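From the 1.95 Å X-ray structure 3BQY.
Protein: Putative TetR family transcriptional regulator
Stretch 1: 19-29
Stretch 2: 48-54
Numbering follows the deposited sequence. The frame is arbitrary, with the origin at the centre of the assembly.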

# COMPACT_ATOMS: atom_id res chain seq x y z
N GLY A 19 16.75 4.58 -8.62
CA GLY A 19 15.46 3.96 -8.36
C GLY A 19 15.40 2.45 -8.47
O GLY A 19 16.32 1.82 -8.99
N LEU A 20 14.31 1.88 -7.98
CA LEU A 20 14.16 0.43 -7.93
C LEU A 20 14.15 -0.25 -9.30
O LEU A 20 14.69 -1.35 -9.45
CB LEU A 20 12.91 0.03 -7.14
CG LEU A 20 12.61 -1.46 -6.98
CD1 LEU A 20 13.77 -2.20 -6.32
CD2 LEU A 20 11.33 -1.64 -6.17
N ASP A 21 13.50 0.36 -10.28
CA ASP A 21 13.39 -0.27 -11.59
C ASP A 21 14.74 -0.52 -12.28
O ASP A 21 14.86 -1.43 -13.10
CB ASP A 21 12.45 0.54 -12.49
CG ASP A 21 11.01 0.51 -11.99
OD1 ASP A 21 10.62 -0.47 -11.31
OD2 ASP A 21 10.26 1.46 -12.31
N THR A 22 15.75 0.28 -11.95
CA THR A 22 17.06 0.15 -12.62
C THR A 22 18.02 -0.70 -11.79
O THR A 22 19.12 -1.01 -12.24
CB THR A 22 17.76 1.52 -12.84
OG1 THR A 22 18.27 1.99 -11.58
CG2 THR A 22 16.80 2.52 -13.38
N LEU A 23 17.60 -1.08 -10.59
CA LEU A 23 18.46 -1.89 -9.73
C LEU A 23 18.47 -3.34 -10.22
O LEU A 23 17.49 -4.05 -10.10
CB LEU A 23 17.99 -1.83 -8.27
CG LEU A 23 18.74 -2.69 -7.24
CD1 LEU A 23 20.18 -2.22 -7.10
CD2 LEU A 23 18.05 -2.59 -5.92
N THR A 24 19.59 -3.76 -10.79
CA THR A 24 19.75 -5.15 -11.23
C THR A 24 20.99 -5.73 -10.56
O THR A 24 21.87 -4.99 -10.10
CB THR A 24 19.94 -5.23 -12.76
OG1 THR A 24 21.15 -4.55 -13.11
CG2 THR A 24 18.77 -4.61 -13.50
N MSE A 25 21.09 -7.06 -10.52
CA MSE A 25 22.30 -7.70 -10.02
C MSE A 25 23.50 -7.26 -10.88
O MSE A 25 24.57 -7.01 -10.34
CB MSE A 25 22.16 -9.23 -10.01
CG MSE A 25 21.04 -9.70 -9.11
SE MSE A 25 21.40 -9.35 -7.23
CE MSE A 25 22.38 -10.99 -6.82
N ARG A 26 23.31 -7.16 -12.19
CA ARG A 26 24.39 -6.70 -13.07
C ARG A 26 24.80 -5.26 -12.74
O ARG A 26 25.99 -4.96 -12.67
CB ARG A 26 24.02 -6.84 -14.55
CG ARG A 26 23.76 -8.32 -14.93
CD ARG A 26 23.59 -8.56 -16.42
NE ARG A 26 23.03 -9.89 -16.70
CZ ARG A 26 23.75 -11.02 -16.76
NH1 ARG A 26 25.08 -10.98 -16.56
NH2 ARG A 26 23.14 -12.19 -17.03
N ARG A 27 23.80 -4.39 -12.55
CA ARG A 27 24.05 -2.97 -12.20
C ARG A 27 24.82 -2.88 -10.88
O ARG A 27 25.75 -2.10 -10.75
CB ARG A 27 22.72 -2.20 -12.08
CG ARG A 27 22.81 -0.71 -11.76
CD ARG A 27 23.27 0.10 -12.96
NE ARG A 27 23.63 1.47 -12.56
CZ ARG A 27 24.83 1.82 -12.09
NH1 ARG A 27 25.07 3.10 -11.80
NH2 ARG A 27 25.80 0.91 -11.92
N LEU A 28 24.40 -3.68 -9.89
CA LEU A 28 25.09 -3.80 -8.62
C LEU A 28 26.51 -4.32 -8.76
O LEU A 28 27.41 -3.82 -8.09
CB LEU A 28 24.29 -4.72 -7.67
CG LEU A 28 24.69 -4.83 -6.20
CD1 LEU A 28 24.92 -3.47 -5.57
CD2 LEU A 28 23.57 -5.58 -5.46
N ALA A 29 26.71 -5.34 -9.60
CA ALA A 29 28.04 -5.85 -9.90
C ALA A 29 28.94 -4.76 -10.52
O ALA A 29 30.10 -4.62 -10.15
CB ALA A 29 27.96 -7.08 -10.82
N ASP A 48 16.21 -12.03 -2.67
CA ASP A 48 16.96 -12.22 -1.41
C ASP A 48 17.71 -10.93 -1.05
O ASP A 48 17.72 -10.50 0.11
CB ASP A 48 17.93 -13.40 -1.51
CG ASP A 48 17.21 -14.73 -1.77
OD1 ASP A 48 16.23 -15.02 -1.08
OD2 ASP A 48 17.63 -15.48 -2.67
N LEU A 49 18.33 -10.31 -2.03
CA LEU A 49 18.92 -8.99 -1.82
C LEU A 49 17.85 -7.96 -1.38
O LEU A 49 18.05 -7.25 -0.39
CB LEU A 49 19.64 -8.51 -3.09
CG LEU A 49 20.12 -7.04 -3.07
CD1 LEU A 49 21.27 -6.85 -2.05
CD2 LEU A 49 20.51 -6.61 -4.47
N LEU A 50 16.73 -7.89 -2.09
CA LEU A 50 15.64 -6.96 -1.73
C LEU A 50 15.13 -7.19 -0.32
O LEU A 50 14.90 -6.23 0.43
CB LEU A 50 14.49 -7.02 -2.74
CG LEU A 50 14.86 -6.47 -4.13
CD1 LEU A 50 13.79 -6.89 -5.13
CD2 LEU A 50 15.04 -4.98 -4.13
N THR A 51 15.00 -8.46 0.05
CA THR A 51 14.55 -8.83 1.39
C THR A 51 15.55 -8.30 2.44
O THR A 51 15.16 -7.71 3.45
CB THR A 51 14.32 -10.35 1.46
OG1 THR A 51 13.19 -10.68 0.63
CG2 THR A 51 14.08 -10.84 2.89
N ALA A 52 16.85 -8.48 2.18
CA ALA A 52 17.90 -7.99 3.08
C ALA A 52 17.92 -6.45 3.18
O ALA A 52 18.11 -5.90 4.28
CB ALA A 52 19.29 -8.56 2.65
N MSE A 53 17.68 -5.78 2.06
CA MSE A 53 17.54 -4.33 2.02
C MSE A 53 16.38 -3.85 2.88
O MSE A 53 16.55 -2.93 3.70
CB MSE A 53 17.37 -3.86 0.57
CG MSE A 53 18.69 -3.98 -0.25
SE MSE A 53 18.31 -3.88 -2.17
CE MSE A 53 17.94 -1.98 -2.23
N ALA A 54 15.23 -4.49 2.73
CA ALA A 54 14.03 -4.11 3.47
C ALA A 54 14.28 -4.29 4.98
O ALA A 54 13.95 -3.42 5.78
CB ALA A 54 12.85 -4.98 3.01

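Not one hydrogen bond joins the two stretches: the contact is made entirely by the ends of leucine and selenomethionine side chains, which together bury 239 Å² counted over both sides. The backbones stay well apart, with CA of Met-25 9.0 Å from CA of Leu-49 and CA of Leu-20 9.8 Å from CA of Leu-50, a gap that side chains alone fill. Residues 48-54 lie within a helix, held here by bonds such as Met-53 N to Leu-49 O (2.9 Å), so the backbone polar groups are occupied along the helix and apolar side chains are left to face the partner. Stretch 1 is less regular. Gly-19 leaves the preceding helix with positive phi, at backbone angles where a CB would jam against the carbonyl O of the residue before. The turn that follows is tied by Leu-23 N to Leu-20 O (3.1 Å), and a new helix starts at Met-25. Thr-24 caps it, its OG1 accepting from Arg-27 N at 2.7 Å, while its CA-to-CB bond points away from stretch 2.

Leu-49 has the largest covered area. Its CD2 lies 3.4 Å from Leu-28 CD2, a tight methyl-methyl approach, and 4.0 Å from Met-25 SE, where the large, polarizable selenium favors dispersion contact. Met-25 starts out sideways, but its m, m, m conformation brings the end of the chain nearer. Leu-50 also leaves its helix sideways, yet its CD2 reaches Leu-20 CD1 at 3.8 Å and, more loosely, Leu-23 CD2 at 4.2 Å. Leu-23 points toward the helix and also meets the next turn, its CD2 lying 3.7 Å from Met-53 CE. Leu-23 thus bridges Leu-50 and Met-53, as Leu-49 bridges Met-25 and Leu-28. The contact rests on van der Waals packing and on partial shielding of these apolar groups from water.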